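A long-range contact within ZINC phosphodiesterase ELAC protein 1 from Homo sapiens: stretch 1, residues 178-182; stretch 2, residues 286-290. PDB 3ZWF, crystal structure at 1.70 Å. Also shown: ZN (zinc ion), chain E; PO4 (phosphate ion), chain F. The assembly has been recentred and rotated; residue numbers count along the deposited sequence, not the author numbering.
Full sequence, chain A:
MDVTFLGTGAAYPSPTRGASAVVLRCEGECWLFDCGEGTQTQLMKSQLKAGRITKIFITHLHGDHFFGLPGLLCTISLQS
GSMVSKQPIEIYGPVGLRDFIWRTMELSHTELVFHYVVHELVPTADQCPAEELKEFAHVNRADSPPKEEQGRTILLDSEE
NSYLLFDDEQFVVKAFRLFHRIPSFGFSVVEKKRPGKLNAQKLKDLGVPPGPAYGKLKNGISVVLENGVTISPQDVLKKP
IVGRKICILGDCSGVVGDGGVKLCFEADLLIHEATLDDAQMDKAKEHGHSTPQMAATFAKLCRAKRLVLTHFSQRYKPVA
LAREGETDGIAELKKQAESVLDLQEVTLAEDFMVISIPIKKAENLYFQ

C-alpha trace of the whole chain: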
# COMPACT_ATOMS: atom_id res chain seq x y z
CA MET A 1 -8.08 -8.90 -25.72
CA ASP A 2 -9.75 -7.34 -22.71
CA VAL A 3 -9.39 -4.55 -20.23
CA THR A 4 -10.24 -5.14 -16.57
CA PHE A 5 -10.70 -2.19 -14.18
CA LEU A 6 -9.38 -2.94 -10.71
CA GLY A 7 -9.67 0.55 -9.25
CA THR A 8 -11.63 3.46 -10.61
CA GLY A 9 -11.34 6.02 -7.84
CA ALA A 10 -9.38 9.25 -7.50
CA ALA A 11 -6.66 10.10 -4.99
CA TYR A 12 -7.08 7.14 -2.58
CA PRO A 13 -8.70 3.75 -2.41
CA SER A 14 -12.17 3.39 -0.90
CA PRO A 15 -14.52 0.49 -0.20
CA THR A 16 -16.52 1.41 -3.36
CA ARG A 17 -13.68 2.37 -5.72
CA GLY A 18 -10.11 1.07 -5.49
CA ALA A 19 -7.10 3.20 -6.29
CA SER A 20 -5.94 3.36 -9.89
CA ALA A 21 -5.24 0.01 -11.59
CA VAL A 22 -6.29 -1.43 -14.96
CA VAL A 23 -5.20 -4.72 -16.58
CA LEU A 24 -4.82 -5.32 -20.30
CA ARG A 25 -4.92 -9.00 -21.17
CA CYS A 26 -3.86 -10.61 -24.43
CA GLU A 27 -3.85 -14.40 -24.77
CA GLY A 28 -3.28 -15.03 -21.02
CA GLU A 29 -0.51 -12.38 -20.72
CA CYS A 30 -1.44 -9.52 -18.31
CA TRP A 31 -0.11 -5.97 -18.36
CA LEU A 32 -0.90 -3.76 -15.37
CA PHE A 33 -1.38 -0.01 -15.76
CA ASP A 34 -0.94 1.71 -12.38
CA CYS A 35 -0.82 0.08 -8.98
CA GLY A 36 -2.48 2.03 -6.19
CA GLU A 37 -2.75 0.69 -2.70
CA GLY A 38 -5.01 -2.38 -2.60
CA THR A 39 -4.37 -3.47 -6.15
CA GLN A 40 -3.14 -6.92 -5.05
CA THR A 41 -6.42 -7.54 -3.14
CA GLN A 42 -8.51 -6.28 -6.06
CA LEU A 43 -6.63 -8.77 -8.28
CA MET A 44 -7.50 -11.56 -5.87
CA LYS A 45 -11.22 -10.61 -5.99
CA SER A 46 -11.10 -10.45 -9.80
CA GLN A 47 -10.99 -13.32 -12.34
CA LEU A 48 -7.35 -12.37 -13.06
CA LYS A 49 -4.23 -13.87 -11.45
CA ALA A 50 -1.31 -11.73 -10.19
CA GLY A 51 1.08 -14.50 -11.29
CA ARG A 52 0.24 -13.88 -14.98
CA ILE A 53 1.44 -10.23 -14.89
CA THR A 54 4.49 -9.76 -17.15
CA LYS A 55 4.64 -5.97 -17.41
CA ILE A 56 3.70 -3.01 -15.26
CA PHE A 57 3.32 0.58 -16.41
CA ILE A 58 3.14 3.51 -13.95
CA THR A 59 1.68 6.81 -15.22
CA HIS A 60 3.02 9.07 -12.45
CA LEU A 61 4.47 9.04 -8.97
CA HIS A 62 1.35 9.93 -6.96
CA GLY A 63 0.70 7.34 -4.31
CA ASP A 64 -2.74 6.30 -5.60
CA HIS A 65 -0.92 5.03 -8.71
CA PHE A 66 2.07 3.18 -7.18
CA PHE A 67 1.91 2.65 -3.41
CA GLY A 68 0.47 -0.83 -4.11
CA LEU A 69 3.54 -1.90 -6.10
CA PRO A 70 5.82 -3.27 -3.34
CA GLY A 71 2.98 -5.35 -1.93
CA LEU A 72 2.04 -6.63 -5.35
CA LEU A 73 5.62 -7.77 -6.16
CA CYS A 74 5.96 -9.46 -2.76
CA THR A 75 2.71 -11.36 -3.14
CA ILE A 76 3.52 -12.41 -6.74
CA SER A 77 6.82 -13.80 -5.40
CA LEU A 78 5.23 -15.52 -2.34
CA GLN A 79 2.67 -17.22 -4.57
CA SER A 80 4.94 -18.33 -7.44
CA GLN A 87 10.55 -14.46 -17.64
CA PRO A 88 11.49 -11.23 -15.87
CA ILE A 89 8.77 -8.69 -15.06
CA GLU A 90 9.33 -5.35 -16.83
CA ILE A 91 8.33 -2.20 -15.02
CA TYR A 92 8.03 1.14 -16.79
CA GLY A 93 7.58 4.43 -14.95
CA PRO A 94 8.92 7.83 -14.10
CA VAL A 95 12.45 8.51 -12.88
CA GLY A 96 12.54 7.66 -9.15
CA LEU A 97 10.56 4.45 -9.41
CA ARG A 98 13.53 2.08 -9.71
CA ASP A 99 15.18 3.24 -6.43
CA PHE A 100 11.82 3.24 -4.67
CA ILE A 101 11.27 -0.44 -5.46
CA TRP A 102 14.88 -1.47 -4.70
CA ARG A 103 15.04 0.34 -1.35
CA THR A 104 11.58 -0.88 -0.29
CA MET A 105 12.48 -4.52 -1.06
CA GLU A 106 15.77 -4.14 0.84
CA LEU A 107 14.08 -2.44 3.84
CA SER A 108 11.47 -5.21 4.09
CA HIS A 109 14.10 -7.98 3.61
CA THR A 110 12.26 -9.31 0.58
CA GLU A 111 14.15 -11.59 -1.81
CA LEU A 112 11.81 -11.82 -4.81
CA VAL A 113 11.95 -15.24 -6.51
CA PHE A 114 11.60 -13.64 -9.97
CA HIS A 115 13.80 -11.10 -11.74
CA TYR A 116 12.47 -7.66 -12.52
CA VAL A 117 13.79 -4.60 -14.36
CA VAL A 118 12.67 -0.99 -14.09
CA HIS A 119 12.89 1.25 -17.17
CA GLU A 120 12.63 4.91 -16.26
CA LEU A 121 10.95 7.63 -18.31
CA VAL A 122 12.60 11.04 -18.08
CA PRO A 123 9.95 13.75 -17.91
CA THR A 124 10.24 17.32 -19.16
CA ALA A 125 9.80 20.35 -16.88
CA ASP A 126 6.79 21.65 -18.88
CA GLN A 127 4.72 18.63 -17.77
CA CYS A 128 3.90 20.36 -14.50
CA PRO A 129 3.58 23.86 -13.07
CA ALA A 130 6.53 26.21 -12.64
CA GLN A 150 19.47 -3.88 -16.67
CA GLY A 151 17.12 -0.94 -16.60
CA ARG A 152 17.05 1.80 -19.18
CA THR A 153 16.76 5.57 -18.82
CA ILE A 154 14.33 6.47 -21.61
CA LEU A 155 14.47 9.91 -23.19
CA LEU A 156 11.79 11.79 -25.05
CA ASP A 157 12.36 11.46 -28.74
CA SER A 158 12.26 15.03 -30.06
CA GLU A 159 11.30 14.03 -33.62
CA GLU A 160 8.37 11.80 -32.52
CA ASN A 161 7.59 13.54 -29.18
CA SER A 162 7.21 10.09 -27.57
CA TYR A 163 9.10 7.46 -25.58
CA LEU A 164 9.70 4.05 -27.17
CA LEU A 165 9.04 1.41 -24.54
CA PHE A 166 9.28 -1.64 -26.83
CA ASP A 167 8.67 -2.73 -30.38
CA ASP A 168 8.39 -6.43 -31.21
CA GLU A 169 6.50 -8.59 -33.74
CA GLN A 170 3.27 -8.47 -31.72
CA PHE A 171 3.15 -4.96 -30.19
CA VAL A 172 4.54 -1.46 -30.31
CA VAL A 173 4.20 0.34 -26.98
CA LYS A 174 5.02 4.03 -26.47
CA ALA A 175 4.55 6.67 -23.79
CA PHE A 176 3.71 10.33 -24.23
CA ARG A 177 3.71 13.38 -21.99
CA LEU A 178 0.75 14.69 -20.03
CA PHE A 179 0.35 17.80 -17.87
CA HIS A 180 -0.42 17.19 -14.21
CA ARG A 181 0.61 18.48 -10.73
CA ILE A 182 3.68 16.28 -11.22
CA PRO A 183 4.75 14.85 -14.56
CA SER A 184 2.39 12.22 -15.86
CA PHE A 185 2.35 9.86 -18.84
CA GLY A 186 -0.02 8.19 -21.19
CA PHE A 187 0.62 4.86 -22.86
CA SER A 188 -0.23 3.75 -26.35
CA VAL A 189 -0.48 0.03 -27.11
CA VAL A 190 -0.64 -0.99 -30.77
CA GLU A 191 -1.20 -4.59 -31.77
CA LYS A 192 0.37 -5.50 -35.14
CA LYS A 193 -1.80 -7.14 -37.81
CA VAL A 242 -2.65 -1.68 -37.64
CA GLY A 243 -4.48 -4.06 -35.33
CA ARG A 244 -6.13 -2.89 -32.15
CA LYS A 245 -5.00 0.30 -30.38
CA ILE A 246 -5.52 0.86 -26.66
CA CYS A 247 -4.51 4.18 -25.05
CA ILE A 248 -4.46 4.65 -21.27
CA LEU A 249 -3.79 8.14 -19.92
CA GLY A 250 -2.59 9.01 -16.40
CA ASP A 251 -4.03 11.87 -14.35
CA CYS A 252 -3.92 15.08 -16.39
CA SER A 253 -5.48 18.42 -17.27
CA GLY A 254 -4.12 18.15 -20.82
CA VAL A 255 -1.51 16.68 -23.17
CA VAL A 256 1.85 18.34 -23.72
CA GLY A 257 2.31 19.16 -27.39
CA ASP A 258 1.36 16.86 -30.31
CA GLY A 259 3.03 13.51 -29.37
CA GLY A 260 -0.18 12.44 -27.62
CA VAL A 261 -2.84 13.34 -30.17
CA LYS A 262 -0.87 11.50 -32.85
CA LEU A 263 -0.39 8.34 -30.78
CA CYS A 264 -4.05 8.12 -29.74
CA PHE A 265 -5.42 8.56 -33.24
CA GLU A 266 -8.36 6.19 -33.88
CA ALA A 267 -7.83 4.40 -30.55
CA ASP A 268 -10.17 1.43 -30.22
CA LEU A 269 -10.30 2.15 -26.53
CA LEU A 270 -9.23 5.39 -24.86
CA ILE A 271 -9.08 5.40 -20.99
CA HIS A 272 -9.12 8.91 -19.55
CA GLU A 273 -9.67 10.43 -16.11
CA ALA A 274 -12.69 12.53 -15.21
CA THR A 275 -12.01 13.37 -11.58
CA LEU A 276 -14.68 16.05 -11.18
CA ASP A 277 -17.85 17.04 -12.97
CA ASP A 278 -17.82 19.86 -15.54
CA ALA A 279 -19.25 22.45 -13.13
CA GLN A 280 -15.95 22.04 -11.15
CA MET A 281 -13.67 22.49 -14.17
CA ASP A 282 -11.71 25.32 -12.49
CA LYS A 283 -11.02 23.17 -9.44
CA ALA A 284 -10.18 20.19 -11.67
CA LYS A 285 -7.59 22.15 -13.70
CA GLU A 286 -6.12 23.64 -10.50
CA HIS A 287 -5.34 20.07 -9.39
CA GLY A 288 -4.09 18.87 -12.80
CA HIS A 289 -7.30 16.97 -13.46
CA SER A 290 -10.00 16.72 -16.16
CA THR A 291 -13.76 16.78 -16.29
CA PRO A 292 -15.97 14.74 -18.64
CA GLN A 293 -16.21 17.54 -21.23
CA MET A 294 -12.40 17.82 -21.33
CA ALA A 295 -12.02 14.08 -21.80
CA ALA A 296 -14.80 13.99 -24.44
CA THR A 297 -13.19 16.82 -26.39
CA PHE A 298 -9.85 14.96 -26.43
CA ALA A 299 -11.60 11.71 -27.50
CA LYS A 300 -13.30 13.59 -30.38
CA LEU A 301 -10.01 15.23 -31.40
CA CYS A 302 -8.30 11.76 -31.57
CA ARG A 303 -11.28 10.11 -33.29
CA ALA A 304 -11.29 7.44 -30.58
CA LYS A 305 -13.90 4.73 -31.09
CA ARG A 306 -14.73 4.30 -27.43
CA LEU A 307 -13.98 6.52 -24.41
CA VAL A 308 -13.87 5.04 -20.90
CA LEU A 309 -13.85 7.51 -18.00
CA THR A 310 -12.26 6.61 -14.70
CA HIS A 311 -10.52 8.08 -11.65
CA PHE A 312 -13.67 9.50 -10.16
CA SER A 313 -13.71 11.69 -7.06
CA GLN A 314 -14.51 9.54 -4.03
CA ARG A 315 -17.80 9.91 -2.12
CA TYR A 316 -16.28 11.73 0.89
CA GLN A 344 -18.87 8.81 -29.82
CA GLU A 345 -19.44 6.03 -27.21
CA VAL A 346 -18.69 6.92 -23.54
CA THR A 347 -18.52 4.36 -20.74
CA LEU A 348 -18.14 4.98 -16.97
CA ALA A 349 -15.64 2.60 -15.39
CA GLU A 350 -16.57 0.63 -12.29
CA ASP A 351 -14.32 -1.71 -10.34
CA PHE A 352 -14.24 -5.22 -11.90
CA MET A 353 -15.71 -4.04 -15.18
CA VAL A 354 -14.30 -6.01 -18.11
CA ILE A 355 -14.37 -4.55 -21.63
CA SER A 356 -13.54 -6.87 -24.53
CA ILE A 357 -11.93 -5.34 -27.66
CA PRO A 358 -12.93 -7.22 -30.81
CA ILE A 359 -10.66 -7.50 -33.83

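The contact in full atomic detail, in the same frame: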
# COMPACT_ATOMS: atom_id res chain seq x y z
N LEU A 178 1.94 14.01 -20.52
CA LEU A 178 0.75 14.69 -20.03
C LEU A 178 1.11 15.79 -19.05
O LEU A 178 2.23 15.84 -18.55
CB LEU A 178 -0.20 13.69 -19.33
CG LEU A 178 -0.56 12.44 -20.13
CD1 LEU A 178 -1.50 11.51 -19.37
CD2 LEU A 178 -1.28 12.84 -21.44
N PHE A 179 0.18 16.71 -18.83
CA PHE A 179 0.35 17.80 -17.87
C PHE A 179 -0.45 17.47 -16.62
O PHE A 179 -1.65 17.22 -16.69
CB PHE A 179 -0.14 19.12 -18.42
CG PHE A 179 0.29 20.29 -17.60
CD1 PHE A 179 -0.49 20.72 -16.52
CD2 PHE A 179 1.51 20.93 -17.85
CE1 PHE A 179 -0.04 21.78 -15.71
CE2 PHE A 179 1.95 22.01 -17.05
CZ PHE A 179 1.16 22.42 -15.97
N HIS A 180 0.22 17.47 -15.47
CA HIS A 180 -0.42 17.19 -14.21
C HIS A 180 0.31 17.99 -13.11
O HIS A 180 1.24 18.75 -13.41
CB HIS A 180 -0.44 15.67 -14.01
CG HIS A 180 -1.19 15.19 -12.79
ND1 HIS A 180 -2.47 15.60 -12.46
CD2 HIS A 180 -0.82 14.28 -11.85
CE1 HIS A 180 -2.84 14.99 -11.33
NE2 HIS A 180 -1.86 14.18 -10.95
N ARG A 181 -0.07 17.81 -11.85
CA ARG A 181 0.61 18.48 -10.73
C ARG A 181 2.07 18.04 -10.63
O ARG A 181 2.95 18.81 -10.22
CB ARG A 181 -0.10 18.19 -9.38
CG ARG A 181 -1.51 18.66 -9.30
CD ARG A 181 -2.01 18.77 -7.83
NE ARG A 181 -1.80 17.58 -6.99
CZ ARG A 181 -2.39 16.39 -7.17
NH1 ARG A 181 -3.21 16.16 -8.21
NH2 ARG A 181 -2.14 15.41 -6.32
N ILE A 182 2.32 16.79 -11.00
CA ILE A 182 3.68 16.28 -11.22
C ILE A 182 3.65 15.68 -12.61
O ILE A 182 2.55 15.50 -13.16
CB ILE A 182 4.13 15.23 -10.17
CG1 ILE A 182 3.28 13.98 -10.17
CG2 ILE A 182 4.18 15.89 -8.78
CD1 ILE A 182 3.87 12.86 -9.37
N GLU A 286 -7.01 23.24 -11.62
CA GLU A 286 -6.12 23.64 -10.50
C GLU A 286 -5.34 22.45 -9.93
O GLU A 286 -4.18 22.60 -9.55
CB GLU A 286 -6.92 24.34 -9.38
N HIS A 287 -5.96 21.28 -9.90
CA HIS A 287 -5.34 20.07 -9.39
C HIS A 287 -4.76 19.15 -10.46
O HIS A 287 -4.43 18.00 -10.16
CB HIS A 287 -6.31 19.29 -8.51
CG HIS A 287 -6.60 19.98 -7.22
ND1 HIS A 287 -7.66 20.83 -7.05
CD2 HIS A 287 -5.93 19.97 -6.04
CE1 HIS A 287 -7.66 21.30 -5.81
NE2 HIS A 287 -6.62 20.80 -5.18
N GLY A 288 -4.65 19.66 -11.68
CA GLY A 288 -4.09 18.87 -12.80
C GLY A 288 -4.98 17.73 -13.25
O GLY A 288 -4.51 16.67 -13.73
N HIS A 289 -6.29 17.95 -13.13
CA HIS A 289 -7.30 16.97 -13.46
C HIS A 289 -8.19 17.44 -14.63
O HIS A 289 -8.11 18.59 -15.06
CB HIS A 289 -8.15 16.61 -12.23
CG HIS A 289 -7.41 15.78 -11.22
ND1 HIS A 289 -6.71 14.65 -11.56
CD2 HIS A 289 -7.28 15.91 -9.87
CE1 HIS A 289 -6.15 14.13 -10.47
NE2 HIS A 289 -6.46 14.89 -9.43
N SER A 290 -9.03 16.51 -15.06
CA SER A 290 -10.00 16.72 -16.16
C SER A 290 -11.43 16.47 -15.70
O SER A 290 -11.72 15.80 -14.69
CB SER A 290 -9.68 15.76 -17.30
OG SER A 290 -8.45 16.10 -17.90
ZN ZN E . -2.18 12.38 -9.56
P PO4 F . -4.75 12.91 -7.46
O1 PO4 F . -3.73 13.48 -8.48
O2 PO4 F . -3.85 12.58 -6.16
O3 PO4 F . -5.28 11.60 -7.88
O4 PO4 F . -5.68 14.02 -7.12
O HOH W 1 -2.74 10.84 -8.32

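This is a small polar contact in which two side chains of one loop, His 180 and Arg 181, donate hydrogen bonds to backbone carbonyls of another stretch, beside a zinc-bound phosphate that Arg 181 and His 289 both bond. The touching residues lie at least 106 positions apart in sequence, and together the two stretches bury 240 Å². The backbones come nearest at His 180 and Gly 288, whose CA atoms are 4.3 Å apart.

His 180 uses both ring nitrogens. Its ND1 donates a hydrogen bond to Gly 288 O at 2.6 Å, with the carbonyl near the plane of the ring. The position of Gly 288 O is less certain, because it sits too close to an atom elsewhere in the model. His 180 NE2, the other ring nitrogen, binds the zinc ion ZN at 2.3 Å. With ND1 carrying the proton, NE2 is free to offer its lone pair to the metal. The carbonyl therefore helps to fix the orientation of a metal ligand. The chi1 of His 180 is t; its CB points sideways, but the ring end comes nearer to the second stretch.

Arg 181 also starts sideways and bends back through an m, t, m sequence of chi angles. Its NH1 donates to His 287 O at 2.9 Å and to phosphate O1 at 2.7 Å. Both acceptors lie near the guanidinium plane, where its N-H groups point. NH2 adds weak bonds to phosphate O1 and O2, each at 3.3 Å. The long, charged side chain suits this place: it reaches from its place in the loop to the anion, and its NH1 bonds both a carbonyl and the phosphate.

His 287 is the first residue after a helix to leave helical phi/psi. Its carbonyl is the part that bonds across the contact, although its CB also lies 4.4 Å from Arg 181 CD.

Gly 288 is buried and fits tightly. Its phi of 69° by itself favours glycine. An ideal CB would point toward the first stretch and clash, 2.7 Å from His 180 ND1 and 2.8 Å from Arg 181 N.

His 289 completes the group. Its NE2 donates to phosphate O4 at 2.6 Å, and its ND1 is bonded elsewhere in the structure. Its ring meets that of His 180 obliquely, with planes at 49° and the two CE1 atoms 3.5 Å apart. Phosphate O1 in turn binds ZN at 2.2 Å, so the ion, probably from the crystallisation liquor, bridges the metal and both stretches.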